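PDB 3OTT: Two-component system sensor histidine kinase from Bacteroides thetaiotaomicron, which probably senses saccharides through this extracellular beta-propeller and beta-sandwich part and relays the signal by autophosphorylation on histidine to control transcription. Local coordinates for residues Leu276-Ile281 against Leu294-Gly299. Sequence-based numbering, arbitrary orientation.
Sequences LTNNII and LGTDYG
Two side-chain-to-backbone turns face each other here: an Asx turn made by N278 and an ST turn made by T296, with the backbone N of D297 reaching across. Asparagine suits the first, its short side chain offering a carbonyl oxygen to the backbone two residues on: N278 OD1 accepts from I280 N at 3.0 Å, the donor standing above the carbonyl plane, and weakly from D297 N. The firmer partner of D297 N is I280 O, 3.1 Å away and 157° at the carbonyl, tying the loop to the strand end just beyond the antiparallel non-hydrogen-bonded pair I281-T296. The carboxylate of D297 also has use, OD1 accepting from W282 NE1 of strand 281-286. Threonine suits position 296 because its OG1, set between the backbone N and the carbonyl carbon (chi1 78°), both accepts from Y298 N at 2.9 Å and donates to G299 O, while its methyl packs on T277 CG2. An alanine here would lose OG1 and the methyl, and would probably leave Y298 N without its acceptor, G299 O with one donor fewer, and a gap beside T277 CG2. Besides that methyl, T277 brings a hydroxyl: OG1 lies 2.9 Å from Y298 O and is also hydrogen-bonded to Y16 OH. G299 adopts a positive phi (85°), where a side chain would strike the preceding carbonyl. Leucines suit the buried apolar pair, L276 CD1 meeting L294 CD1 at 3.8 Å. The contact thus fastens the loop between strands 264-266 and 281-286 to the turn joining strands 292-296 and 300-303, within a four-stranded propeller blade that strand 13-15 completes.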
ATOM      1  N   LEU B 276      -9.424 -37.095  -6.472  1.00 18.82           N
ATOM      2  CA  LEU B 276     -10.483 -36.130  -6.239  1.00 17.62           C
ATOM      3  C   LEU B 276     -11.619 -36.916  -5.635  1.00 17.18           C
ATOM      4  O   LEU B 276     -11.958 -37.954  -6.165  1.00 17.61           O
ATOM      5  CB  LEU B 276     -10.957 -35.540  -7.561  1.00 16.25           C
ATOM      6  CG  LEU B 276     -12.176 -34.641  -7.513  1.00 14.89           C
ATOM      7  CD1 LEU B 276     -11.904 -33.426  -6.721  1.00 10.69           C
ATOM      8  CD2 LEU B 276     -12.631 -34.286  -9.004  1.00 13.57           C
ATOM      9  N   THR B 277     -12.199 -36.400  -4.556  1.00 16.41           N
ATOM     10  CA  THR B 277     -13.210 -37.142  -3.767  1.00 16.55           C
ATOM     11  C   THR B 277     -14.516 -37.370  -4.544  1.00 16.94           C
ATOM     12  O   THR B 277     -15.121 -38.437  -4.461  1.00 17.18           O
ATOM     13  CB  THR B 277     -13.524 -36.404  -2.420  1.00 16.22           C
ATOM     14  OG1 THR B 277     -14.288 -37.261  -1.589  1.00 18.40           O
ATOM     15  CG2 THR B 277     -14.312 -35.104  -2.618  1.00 13.81           C
ATOM     16  N   ASN B 278     -14.948 -36.370  -5.317  1.00 16.45           N
ATOM     17  CA  ASN B 278     -16.150 -36.537  -6.133  1.00 16.59           C
ATOM     18  C   ASN B 278     -16.029 -35.612  -7.356  1.00 16.21           C
ATOM     19  O   ASN B 278     -15.342 -34.589  -7.281  1.00 14.66           O
ATOM     20  CB  ASN B 278     -17.376 -36.185  -5.264  1.00 15.30           C
ATOM     21  CG  ASN B 278     -18.686 -36.273  -6.013  1.00 19.29           C
ATOM     22  OD1 ASN B 278     -19.218 -35.257  -6.455  1.00 21.42           O
ATOM     23  ND2 ASN B 278     -19.256 -37.468  -6.087  1.00 13.84           N
ATOM     24  N   ASN B 279     -16.750 -35.935  -8.426  1.00 16.99           N
ATOM     25  CA  ASN B 279     -16.588 -35.304  -9.760  1.00 17.07           C
ATOM     26  C   ASN B 279     -17.426 -34.036  -9.867  1.00 17.97           C
ATOM     27  O   ASN B 279     -17.230 -33.235 -10.807  1.00 19.22           O
ATOM     28  CB  ASN B 279     -16.980 -36.283 -10.904  1.00 15.05           C
ATOM     29  CG  ASN B 279     -15.864 -37.282 -11.248  1.00 18.47           C
ATOM     30  OD1 ASN B 279     -14.693 -37.087 -10.899  1.00 18.07           O
ATOM     31  ND2 ASN B 279     -16.228 -38.376 -11.906  1.00 15.08           N
ATOM     32  N   ILE B 280     -18.399 -33.864  -8.969  1.00 17.91           N
ATOM     33  CA  ILE B 280     -19.199 -32.695  -9.063  1.00 18.30           C
ATOM     34  C   ILE B 280     -18.646 -31.606  -8.185  1.00 19.15           C
ATOM     35  O   ILE B 280     -18.785 -31.684  -6.952  1.00 19.76           O
ATOM     36  CB  ILE B 280     -20.689 -32.913  -8.767  1.00 19.12           C
ATOM     37  CG1 ILE B 280     -21.333 -33.830  -9.829  1.00 19.49           C
ATOM     38  CG2 ILE B 280     -21.404 -31.532  -8.776  1.00 16.98           C
ATOM     39  CD1 ILE B 280     -22.499 -34.720  -9.315  1.00 18.22           C
ATOM     40  N   ILE B 281     -18.085 -30.552  -8.798  1.00 18.52           N
ATOM     41  CA  ILE B 281     -17.396 -29.512  -8.016  1.00 18.39           C
ATOM     42  C   ILE B 281     -18.189 -28.200  -7.893  1.00 19.50           C
ATOM     43  O   ILE B 281     -18.155 -27.360  -8.809  1.00 21.00           O
ATOM     44  CB  ILE B 281     -15.981 -29.240  -8.591  1.00 17.69           C
ATOM     45  CG1 ILE B 281     -15.117 -30.506  -8.510  1.00 18.74           C
ATOM     46  CG2 ILE B 281     -15.254 -28.147  -7.801  1.00 16.71           C
ATOM     47  CD1 ILE B 281     -13.958 -30.523  -9.507  1.00 17.64           C
ATOM     48  N   LEU B 294     -11.597 -27.730  -2.719  1.00 10.92           N
ATOM     49  CA  LEU B 294     -12.680 -28.122  -3.662  1.00 12.25           C
ATOM     50  C   LEU B 294     -13.811 -28.730  -2.878  1.00 12.58           C
ATOM     51  O   LEU B 294     -13.634 -29.741  -2.173  1.00 12.15           O
ATOM     52  CB  LEU B 294     -12.209 -29.158  -4.712  1.00 13.08           C
ATOM     53  CG  LEU B 294     -10.836 -28.844  -5.305  1.00 16.19           C
ATOM     54  CD1 LEU B 294     -10.187 -30.119  -5.887  1.00 19.71           C
ATOM     55  CD2 LEU B 294     -11.059 -27.793  -6.418  1.00 19.00           C
ATOM     56  N   GLY B 295     -14.981 -28.115  -3.030  1.00 13.20           N
ATOM     57  CA  GLY B 295     -16.201 -28.570  -2.380  1.00 13.70           C
ATOM     58  C   GLY B 295     -17.086 -29.256  -3.401  1.00 15.91           C
ATOM     59  O   GLY B 295     -17.483 -28.641  -4.461  1.00 15.66           O
ATOM     60  N   THR B 296     -17.446 -30.491  -3.055  1.00 15.40           N
ATOM     61  CA  THR B 296     -18.008 -31.380  -3.982  1.00 14.28           C
ATOM     62  C   THR B 296     -19.294 -31.956  -3.414  1.00 15.54           C
ATOM     63  O   THR B 296     -19.732 -31.615  -2.310  1.00 14.07           O
ATOM     64  CB  THR B 296     -17.052 -32.516  -4.314  1.00 14.63           C
ATOM     65  OG1 THR B 296     -17.096 -33.447  -3.238  1.00 20.16           O
ATOM     66  CG2 THR B 296     -15.595 -32.042  -4.469  1.00 12.27           C
ATOM     67  N   ASP B 297     -19.919 -32.793  -4.239  1.00 15.71           N
ATOM     68  CA  ASP B 297     -21.111 -33.459  -3.902  1.00 18.44           C
ATOM     69  C   ASP B 297     -20.841 -34.568  -2.877  1.00 19.39           C
ATOM     70  O   ASP B 297     -21.774 -35.118  -2.346  1.00 20.46           O
ATOM     71  CB  ASP B 297     -21.722 -34.086  -5.171  1.00 20.65           C
ATOM     72  CG  ASP B 297     -23.215 -33.940  -5.207  1.00 20.06           C
ATOM     73  OD1 ASP B 297     -23.700 -32.838  -4.896  1.00 19.12           O
ATOM     74  OD2 ASP B 297     -23.902 -34.924  -5.541  1.00 30.64           O
ATOM     75  N   TYR B 298     -19.570 -34.847  -2.566  1.00 19.24           N
ATOM     76  CA  TYR B 298     -19.260 -35.748  -1.481  1.00 20.08           C
ATOM     77  C   TYR B 298     -17.911 -35.416  -0.809  1.00 18.84           C
ATOM     78  O   TYR B 298     -16.864 -35.979  -1.169  1.00 19.69           O
ATOM     79  CB  TYR B 298     -19.396 -37.212  -1.933  1.00 21.69           C
ATOM     80  CG  TYR B 298     -19.158 -38.252  -0.824  1.00 28.40           C
ATOM     81  CD1 TYR B 298     -20.058 -38.417   0.221  1.00 32.21           C
ATOM     82  CD2 TYR B 298     -18.008 -39.051  -0.834  1.00 31.72           C
ATOM     83  CE1 TYR B 298     -19.806 -39.336   1.240  1.00 38.42           C
ATOM     84  CE2 TYR B 298     -17.773 -39.986   0.146  1.00 36.36           C
ATOM     85  CZ  TYR B 298     -18.668 -40.117   1.174  1.00 38.95           C
ATOM     86  OH  TYR B 298     -18.408 -41.040   2.131  1.00 45.94           O
ATOM     87  N   GLY B 299     -17.932 -34.529   0.184  1.00 16.28           N
ATOM     88  CA  GLY B 299     -16.704 -34.147   0.888  1.00 15.43           C
ATOM     89  C   GLY B 299     -15.893 -33.034   0.203  1.00 14.67           C
ATOM     90  O   GLY B 299     -16.334 -32.413  -0.787  1.00 14.73           O
TER